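Local coordinates for protein putative sarcosine dimethylglycine methyltransferase (Galdieria sulphuraria, PDB 2O57) that probably transfers methyl groups from S-adenosylmethionine to a small amine such as sarcosine or dimethylglycine, at residues D152-Q157 and A174-P179. Sequence-based numbering, arbitrary orientation.
Sequences DFIWSQ and ARVLKP
Asp152 and Lys178 bring the two backbones to 5.8 Å between their CA atoms, where the chain, having left helix 166-176, passes Asp152 beside strand 151-157. The two side chains run alongside each other in the same direction and join in a salt bridge, Lys178 NZ lying 2.8 Å from Asp152 OD1. The ammonium comes to the syn side of that oxygen, 29° out of the carboxylate plane, and a bend at chi3 (-139°) shapes the lysine chain that carries it there. OD2 accepts a hydrogen bond from the backbone N of Lys85, so both carboxylate oxygens are engaged. Next to this ion pair the contact is apolar. CD1 at the tip of Ile154 sits 3.7 Å from Leu177 CG and 3.9 Å from Val176 CG2, with the isoleucine and valine crossing at about a right angle. Leu177, the first residue after the helix to leave helical phi/psi, lays its CD2 against both Ile154 CG1 and the backbone at Phe153, 3.9 Å from Phe153 CA. This is the beta-alpha-beta crossover of a Rossmann-like methyltransferase: the helix leads from central parallel strand 151-157 into its neighbour 181-190.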
ATOM      1  N   ASP A 152      20.825   7.594   6.264  1.00 14.23           N
ATOM      2  CA  ASP A 152      19.529   8.188   6.505  1.00 14.16           C
ATOM      3  C   ASP A 152      18.397   7.268   6.073  1.00 13.89           C
ATOM      4  O   ASP A 152      17.337   7.303   6.657  1.00 13.17           O
ATOM      5  CB  ASP A 152      19.452   9.517   5.785  1.00 13.91           C
ATOM      6  CG  ASP A 152      20.502  10.478   6.280  1.00 15.97           C
ATOM      7  OD1 ASP A 152      20.391  10.829   7.468  1.00 15.64           O
ATOM      8  OD2 ASP A 152      21.445  10.814   5.527  1.00 13.70           O
ATOM      9  N   PHE A 153      18.632   6.445   5.048  1.00 12.72           N
ATOM     10  CA  PHE A 153      17.595   5.574   4.493  1.00 12.73           C
ATOM     11  C   PHE A 153      18.192   4.398   3.712  1.00 12.08           C
ATOM     12  O   PHE A 153      19.364   4.422   3.288  1.00 12.94           O
ATOM     13  CB  PHE A 153      16.583   6.358   3.614  1.00 12.11           C
ATOM     14  CG  PHE A 153      17.165   6.890   2.333  1.00 15.14           C
ATOM     15  CD1 PHE A 153      17.095   6.137   1.151  1.00 15.74           C
ATOM     16  CD2 PHE A 153      17.764   8.164   2.287  1.00 13.06           C
ATOM     17  CE1 PHE A 153      17.643   6.648  -0.056  1.00 14.22           C
ATOM     18  CE2 PHE A 153      18.300   8.680   1.095  1.00 14.21           C
ATOM     19  CZ  PHE A 153      18.230   7.909  -0.084  1.00 11.99           C
ATOM     20  N   ILE A 154      17.390   3.344   3.622  1.00 11.11           N
ATOM     21  CA  ILE A 154      17.658   2.150   2.829  1.00 10.71           C
ATOM     22  C   ILE A 154      16.486   1.935   1.850  1.00 11.34           C
ATOM     23  O   ILE A 154      15.289   2.062   2.211  1.00 11.23           O
ATOM     24  CB  ILE A 154      17.838   0.872   3.689  1.00 11.14           C
ATOM     25  CG1 ILE A 154      19.060   1.006   4.572  1.00 10.68           C
ATOM     26  CG2 ILE A 154      17.926  -0.425   2.783  1.00 11.01           C
ATOM     27  CD1 ILE A 154      19.222  -0.142   5.667  1.00  9.77           C
ATOM     28  N   TRP A 155      16.846   1.564   0.625  1.00 10.64           N
ATOM     29  CA  TRP A 155      15.899   1.280  -0.443  1.00 11.25           C
ATOM     30  C   TRP A 155      16.260  -0.105  -0.919  1.00 11.95           C
ATOM     31  O   TRP A 155      17.462  -0.387  -1.173  1.00 11.22           O
ATOM     32  CB  TRP A 155      16.155   2.283  -1.563  1.00 11.63           C
ATOM     33  CG  TRP A 155      15.441   2.091  -2.916  1.00 11.35           C
ATOM     34  CD1 TRP A 155      15.806   1.247  -3.944  1.00 12.36           C
ATOM     35  CD2 TRP A 155      14.301   2.822  -3.385  1.00 12.56           C
ATOM     36  NE1 TRP A 155      14.963   1.418  -5.032  1.00 12.40           N
ATOM     37  CE2 TRP A 155      14.027   2.373  -4.715  1.00 13.40           C
ATOM     38  CE3 TRP A 155      13.492   3.825  -2.822  1.00 14.51           C
ATOM     39  CZ2 TRP A 155      12.969   2.891  -5.487  1.00 12.22           C
ATOM     40  CZ3 TRP A 155      12.424   4.345  -3.585  1.00 12.16           C
ATOM     41  CH2 TRP A 155      12.194   3.888  -4.921  1.00 14.04           C
ATOM     42  N   SER A 156      15.263  -0.988  -1.034  1.00 11.24           N
ATOM     43  CA  SER A 156      15.548  -2.327  -1.582  1.00 12.34           C
ATOM     44  C   SER A 156      14.330  -2.848  -2.340  1.00 12.54           C
ATOM     45  O   SER A 156      13.288  -3.109  -1.745  1.00 13.22           O
ATOM     46  CB  SER A 156      15.927  -3.276  -0.436  1.00 11.66           C
ATOM     47  OG  SER A 156      16.308  -4.543  -0.943  1.00 13.42           O
ATOM     48  N   GLN A 157      14.468  -3.051  -3.634  1.00 12.59           N
ATOM     49  CA  GLN A 157      13.346  -3.503  -4.460  1.00 11.94           C
ATOM     50  C   GLN A 157      13.562  -4.927  -4.947  1.00 11.69           C
ATOM     51  O   GLN A 157      14.486  -5.194  -5.751  1.00 10.54           O
ATOM     52  CB  GLN A 157      13.181  -2.582  -5.656  1.00 11.11           C
ATOM     53  CG  GLN A 157      12.597  -1.227  -5.300  1.00 11.97           C
ATOM     54  CD  GLN A 157      12.537  -0.328  -6.538  1.00 11.10           C
ATOM     55  OE1 GLN A 157      13.555  -0.040  -7.165  1.00 10.89           O
ATOM     56  NE2 GLN A 157      11.359   0.102  -6.884  1.00 11.33           N
ATOM     57  N   ALA A 174      19.219  -2.649  10.376  1.00 13.51           N
ATOM     58  CA  ALA A 174      19.095  -1.836  11.559  1.00 14.05           C
ATOM     59  C   ALA A 174      20.443  -1.267  12.006  1.00 14.33           C
ATOM     60  O   ALA A 174      20.529  -0.087  12.326  1.00 14.14           O
ATOM     61  CB  ALA A 174      18.379  -2.583  12.695  1.00 13.79           C
ATOM     62  N   ARG A 175      21.496  -2.090  11.960  1.00 14.68           N
ATOM     63  CA  ARG A 175      22.847  -1.647  12.317  1.00 14.87           C
ATOM     64  C   ARG A 175      23.312  -0.431  11.507  1.00 14.71           C
ATOM     65  O   ARG A 175      23.849   0.536  12.056  1.00 15.44           O
ATOM     66  CB  ARG A 175      23.867  -2.792  12.140  1.00 14.05           C
ATOM     67  CG  ARG A 175      25.277  -2.391  12.544  1.00 15.76           C
ATOM     68  CD  ARG A 175      26.289  -3.522  12.361  1.00 14.98           C
ATOM     69  NE  ARG A 175      26.494  -3.875  10.947  1.00 13.27           N
ATOM     70  CZ  ARG A 175      27.257  -3.186  10.101  1.00 15.32           C
ATOM     71  NH1 ARG A 175      27.869  -2.064  10.498  1.00 13.63           N
ATOM     72  NH2 ARG A 175      27.406  -3.622   8.856  1.00 14.29           N
ATOM     73  N   VAL A 176      23.124  -0.483  10.195  1.00 14.81           N
ATOM     74  CA  VAL A 176      23.668   0.569   9.352  1.00 13.99           C
ATOM     75  C   VAL A 176      22.789   1.816   9.234  1.00 14.32           C
ATOM     76  O   VAL A 176      23.230   2.843   8.753  1.00 14.21           O
ATOM     77  CB  VAL A 176      24.120   0.046   7.969  1.00 14.59           C
ATOM     78  CG1 VAL A 176      25.167  -1.085   8.152  1.00 11.27           C
ATOM     79  CG2 VAL A 176      22.902  -0.387   7.065  1.00 12.38           C
ATOM     80  N   LEU A 177      21.540   1.715   9.669  1.00 14.28           N
ATOM     81  CA  LEU A 177      20.672   2.879   9.666  1.00 14.90           C
ATOM     82  C   LEU A 177      21.030   3.764  10.821  1.00 14.15           C
ATOM     83  O   LEU A 177      21.341   3.280  11.928  1.00 14.17           O
ATOM     84  CB  LEU A 177      19.188   2.494   9.765  1.00 15.07           C
ATOM     85  CG  LEU A 177      18.434   2.154   8.483  1.00 15.97           C
ATOM     86  CD1 LEU A 177      17.047   1.594   8.856  1.00 16.20           C
ATOM     87  CD2 LEU A 177      18.319   3.400   7.590  1.00 15.26           C
ATOM     88  N   LYS A 178      20.978   5.065  10.574  1.00 14.21           N
ATOM     89  CA  LYS A 178      21.040   6.019  11.687  1.00 14.94           C
ATOM     90  C   LYS A 178      19.778   5.894  12.526  1.00 14.38           C
ATOM     91  O   LYS A 178      18.747   5.434  12.045  1.00 13.86           O
ATOM     92  CB  LYS A 178      21.156   7.449  11.180  1.00 15.18           C
ATOM     93  CG  LYS A 178      22.440   7.767  10.398  1.00 18.03           C
ATOM     94  CD  LYS A 178      22.564   9.277  10.244  1.00 24.00           C
ATOM     95  CE  LYS A 178      23.057   9.662   8.864  1.00 28.33           C
ATOM     96  NZ  LYS A 178      22.908  11.161   8.701  1.00 28.87           N
ATOM     97  N   PRO A 179      19.835   6.340  13.793  1.00 15.79           N
ATOM     98  CA  PRO A 179      18.596   6.445  14.568  1.00 14.41           C
ATOM     99  C   PRO A 179      17.554   7.252  13.778  1.00 14.61           C
ATOM    100  O   PRO A 179      17.876   8.283  13.170  1.00 13.79           O
ATOM    101  CB  PRO A 179      19.040   7.216  15.822  1.00 15.64           C
ATOM    102  CG  PRO A 179      20.524   6.818  15.972  1.00 16.25           C
ATOM    103  CD  PRO A 179      21.026   6.784  14.558  1.00 15.77           C
TER